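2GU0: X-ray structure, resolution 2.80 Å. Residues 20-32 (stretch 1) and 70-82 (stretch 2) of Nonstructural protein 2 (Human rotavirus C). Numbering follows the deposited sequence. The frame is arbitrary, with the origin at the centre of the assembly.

Stretch 1, residues 20-32: YPINKKAVQTMLC
Stretch 2 (70-82) DYESDQYTELVNL

Two segments can pack closely without a single hydrogen bond between them, and this contact from a rotavirus nonstructural protein, burying 501 Å² in all, is a worked example. Stretch 1 leaves a strand (20-21), turns through Ile 22 and Asn 23, and enters a helix at Lys 24. Stretch 2 makes a type I turn from Asp 70 to Ser 73 (Tyr 71 phi/psi -63/-11, Glu 72 -80/-14); Ser 73 (-69/149) is the N-cap of a helix through residues 74-82, its OG accepting from Gln 75 N. The register runs in opposite order: CA of Pro 21 lies 5.2 Å from CA of Val 80, and CA of Lys 24 lies 5.7 Å from CA of Glu 72.

Tyr 20 (chi1 m) points away. Pro 21 (phi/psi -71/148, C-gamma exo) points toward stretch 2, its CB 3.2 Å from CG1 of Val 80 (chi1 142°). Ile 22 (-109/129; m, t) meets Tyr 76 with both backbone and side chain: Ile 22 O is 3.1 Å from Tyr 76 CE2, and Ile 22 CG2 is 3.4 Å from Tyr 76 OH. Asn 23 (-98/164, chi1 p) turns its side chain from the interface to serve its own helix: OD1 accepts from Ala 26 N at 2.7 Å.

From Lys 24 the backbone is helical, with Val 27 N bonded to Asn 23 O at 3.1 Å and Gln 28 N to Lys 24 O at 2.8 Å. Lys 24 (p, t, t, t) brings its CB within 3.4 Å of Tyr 71 O. Val 27 (t), one turn on, points toward stretch 2 and reaches both tyrosines. Its CG1 sits 3.6 Å from the centroid of the Tyr 71 ring (chi1 p, chi2 86°), only 6° off the normal, a CH-pi contact; its CG2 is 3.6 Å from OH of Tyr 76 (chi1 t, chi2 77°). After another turn, Leu 31 (m, t) packs its CD1 4.2 Å from Tyr 71 CE2, and 3.8 Å from Tyr 71 OH, extending the apolar contact one turn further.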

# COMPACT_ATOMS: atom_id res chain seq x y z
N TYR A 20 24.86 28.19 14.22
CA TYR A 20 24.69 26.77 13.97
C TYR A 20 23.31 26.25 14.40
O TYR A 20 22.73 26.74 15.37
CB TYR A 20 25.76 25.95 14.68
CG TYR A 20 27.16 26.39 14.36
CD1 TYR A 20 27.79 27.38 15.12
CD2 TYR A 20 27.85 25.85 13.28
CE1 TYR A 20 29.07 27.82 14.80
CE2 TYR A 20 29.13 26.29 12.95
CZ TYR A 20 29.73 27.28 13.71
OH TYR A 20 30.99 27.73 13.38
N PRO A 21 22.79 25.26 13.67
CA PRO A 21 21.49 24.63 13.93
C PRO A 21 21.56 23.78 15.19
O PRO A 21 22.61 23.23 15.50
CB PRO A 21 21.29 23.74 12.70
CG PRO A 21 22.09 24.38 11.65
CD PRO A 21 23.33 24.81 12.38
N ILE A 22 20.47 23.68 15.92
CA ILE A 22 20.44 22.83 17.12
C ILE A 22 19.55 21.63 16.77
O ILE A 22 18.44 21.81 16.29
CB ILE A 22 19.87 23.58 18.33
CG1 ILE A 22 20.86 24.61 18.82
CG2 ILE A 22 19.58 22.61 19.44
CD1 ILE A 22 20.39 25.38 20.04
N ASN A 23 20.02 20.41 17.01
CA ASN A 23 19.21 19.26 16.66
C ASN A 23 18.43 18.66 17.82
O ASN A 23 18.72 18.95 18.99
CB ASN A 23 20.06 18.18 15.96
CG ASN A 23 21.02 17.50 16.89
OD1 ASN A 23 20.62 16.72 17.75
ND2 ASN A 23 22.31 17.77 16.71
N LYS A 24 17.43 17.84 17.48
CA LYS A 24 16.57 17.22 18.47
C LYS A 24 17.27 16.29 19.44
O LYS A 24 16.89 16.20 20.60
CB LYS A 24 15.42 16.48 17.80
CG LYS A 24 15.82 15.22 17.07
CD LYS A 24 14.63 14.62 16.35
CE LYS A 24 15.09 13.53 15.37
NZ LYS A 24 13.98 13.01 14.53
N LYS A 25 18.30 15.59 18.98
CA LYS A 25 18.99 14.71 19.91
C LYS A 25 19.69 15.58 20.94
O LYS A 25 19.64 15.31 22.13
CB LYS A 25 20.00 13.82 19.18
CG LYS A 25 19.35 12.96 18.12
CD LYS A 25 18.25 12.08 18.69
CE LYS A 25 18.80 10.77 19.17
NZ LYS A 25 19.43 10.05 18.02
N ALA A 26 20.33 16.65 20.47
CA ALA A 26 21.00 17.55 21.38
C ALA A 26 19.98 17.91 22.46
O ALA A 26 20.17 17.61 23.64
CB ALA A 26 21.45 18.78 20.65
N VAL A 27 18.88 18.53 22.05
CA VAL A 27 17.82 18.91 22.98
C VAL A 27 17.41 17.76 23.89
O VAL A 27 17.32 17.92 25.09
CB VAL A 27 16.58 19.41 22.21
CG1 VAL A 27 15.45 19.76 23.17
CG2 VAL A 27 16.95 20.62 21.38
N GLN A 28 17.15 16.59 23.33
CA GLN A 28 16.75 15.44 24.13
C GLN A 28 17.77 15.16 25.23
O GLN A 28 17.41 14.86 26.37
CB GLN A 28 16.58 14.21 23.23
CG GLN A 28 16.68 12.86 23.92
CD GLN A 28 16.31 11.71 23.00
OE1 GLN A 28 16.56 11.77 21.79
NE2 GLN A 28 15.73 10.65 23.57
N THR A 29 19.04 15.26 24.86
CA THR A 29 20.15 15.03 25.77
C THR A 29 20.26 16.06 26.91
O THR A 29 20.42 15.70 28.07
CB THR A 29 21.47 15.01 24.99
OG1 THR A 29 21.42 13.93 24.05
CG2 THR A 29 22.64 14.80 25.91
N MET A 30 20.17 17.34 26.59
CA MET A 30 20.30 18.32 27.65
C MET A 30 19.08 18.32 28.54
O MET A 30 19.14 18.82 29.66
CB MET A 30 20.55 19.72 27.09
CG MET A 30 19.33 20.52 26.83
SD MET A 30 18.66 21.33 28.29
CE MET A 30 17.58 22.48 27.47
N LEU A 31 17.96 17.78 28.07
CA LEU A 31 16.79 17.77 28.92
C LEU A 31 16.94 16.69 29.98
O LEU A 31 16.35 16.79 31.07
CB LEU A 31 15.50 17.53 28.12
CG LEU A 31 14.87 18.72 27.38
CD1 LEU A 31 13.57 18.29 26.72
CD2 LEU A 31 14.63 19.86 28.35
N CYS A 32 17.75 15.67 29.70
CA CYS A 32 17.94 14.60 30.66
C CYS A 32 19.24 14.76 31.46
O CYS A 32 19.39 14.17 32.53
CB CYS A 32 17.90 13.23 29.97
SG CYS A 32 19.50 12.51 29.40
N ASP A 70 7.50 21.34 19.59
CA ASP A 70 7.61 19.92 19.31
C ASP A 70 8.90 19.77 18.50
O ASP A 70 8.89 19.56 17.28
CB ASP A 70 6.37 19.44 18.55
CG ASP A 70 6.42 17.96 18.23
OD1 ASP A 70 7.08 17.22 19.01
OD2 ASP A 70 5.80 17.55 17.23
N TYR A 71 10.02 19.89 19.20
CA TYR A 71 11.34 19.82 18.61
C TYR A 71 11.65 18.48 17.98
O TYR A 71 12.65 18.34 17.26
CB TYR A 71 12.38 20.17 19.67
CG TYR A 71 12.46 19.15 20.79
CD1 TYR A 71 13.27 18.03 20.67
CD2 TYR A 71 11.70 19.30 21.94
CE1 TYR A 71 13.31 17.07 21.65
CE2 TYR A 71 11.73 18.34 22.94
CZ TYR A 71 12.54 17.22 22.78
OH TYR A 71 12.55 16.23 23.73
N GLU A 72 10.80 17.49 18.25
CA GLU A 72 10.98 16.15 17.69
C GLU A 72 10.47 16.18 16.26
O GLU A 72 10.74 15.27 15.47
CB GLU A 72 10.20 15.12 18.50
CG GLU A 72 10.62 15.02 19.95
CD GLU A 72 11.09 13.62 20.32
OE1 GLU A 72 11.54 12.88 19.42
OE2 GLU A 72 11.02 13.27 21.53
N SER A 73 9.75 17.24 15.94
CA SER A 73 9.17 17.46 14.62
C SER A 73 10.17 17.75 13.49
O SER A 73 11.23 18.34 13.70
CB SER A 73 8.16 18.60 14.69
OG SER A 73 7.67 18.88 13.39
N ASP A 74 9.81 17.32 12.28
CA ASP A 74 10.65 17.55 11.11
C ASP A 74 10.60 19.03 10.80
O ASP A 74 11.37 19.53 9.99
CB ASP A 74 10.08 16.81 9.89
CG ASP A 74 10.87 15.57 9.55
OD1 ASP A 74 12.11 15.64 9.56
OD2 ASP A 74 10.23 14.53 9.24
N GLN A 75 9.67 19.72 11.44
CA GLN A 75 9.48 21.14 11.22
C GLN A 75 10.48 21.95 12.05
O GLN A 75 10.79 23.09 11.71
CB GLN A 75 8.04 21.50 11.57
CG GLN A 75 7.54 22.74 10.88
CD GLN A 75 7.28 22.52 9.42
OE1 GLN A 75 8.15 22.05 8.68
NE2 GLN A 75 6.08 22.87 8.98
N TYR A 76 10.96 21.35 13.14
CA TYR A 76 11.95 21.97 14.02
C TYR A 76 13.29 22.05 13.27
O TYR A 76 14.00 23.07 13.34
CB TYR A 76 12.11 21.14 15.30
CG TYR A 76 13.18 21.64 16.25
CD1 TYR A 76 12.97 22.76 17.07
CD2 TYR A 76 14.42 21.02 16.29
CE1 TYR A 76 13.98 23.23 17.92
CE2 TYR A 76 15.44 21.48 17.12
CZ TYR A 76 15.22 22.58 17.93
OH TYR A 76 16.24 23.01 18.74
N THR A 77 13.63 20.98 12.56
CA THR A 77 14.86 20.92 11.79
C THR A 77 14.82 22.04 10.77
O THR A 77 15.80 22.77 10.58
CB THR A 77 14.96 19.60 11.01
OG1 THR A 77 14.66 18.51 11.87
CG2 THR A 77 16.34 19.42 10.45
N GLU A 78 13.68 22.16 10.11
CA GLU A 78 13.46 23.17 9.09
C GLU A 78 13.72 24.57 9.63
O GLU A 78 14.56 25.30 9.12
CB GLU A 78 12.02 23.09 8.59
CG GLU A 78 11.70 21.79 7.89
CD GLU A 78 12.27 21.76 6.51
OE1 GLU A 78 11.75 22.52 5.65
OE2 GLU A 78 13.23 20.99 6.28
N LEU A 79 12.97 24.94 10.67
CA LEU A 79 13.10 26.25 11.28
C LEU A 79 14.53 26.47 11.76
O LEU A 79 15.13 27.54 11.55
CB LEU A 79 12.13 26.38 12.46
CG LEU A 79 12.20 27.69 13.24
CD1 LEU A 79 11.82 28.83 12.32
CD2 LEU A 79 11.29 27.64 14.44
N VAL A 80 15.08 25.46 12.41
CA VAL A 80 16.42 25.54 12.93
C VAL A 80 17.42 25.92 11.83
O VAL A 80 18.31 26.76 12.03
CB VAL A 80 16.78 24.20 13.64
CG1 VAL A 80 18.21 23.81 13.41
CG2 VAL A 80 16.52 24.34 15.13
N ASN A 81 17.27 25.31 10.65
CA ASN A 81 18.18 25.61 9.56
C ASN A 81 17.90 26.95 8.89
O ASN A 81 18.80 27.62 8.41
CB ASN A 81 18.18 24.48 8.55
CG ASN A 81 19.05 23.33 8.98
OD1 ASN A 81 18.56 22.32 9.48
ND2 ASN A 81 20.35 23.49 8.82
N LEU A 82 16.63 27.33 8.86
CA LEU A 82 16.24 28.60 8.27
C LEU A 82 16.88 29.71 9.11
O LEU A 82 17.46 30.65 8.58
CB LEU A 82 14.72 28.72 8.29
CG LEU A 82 14.18 30.05 7.78
CD1 LEU A 82 14.44 30.17 6.29
CD2 LEU A 82 12.70 30.14 8.08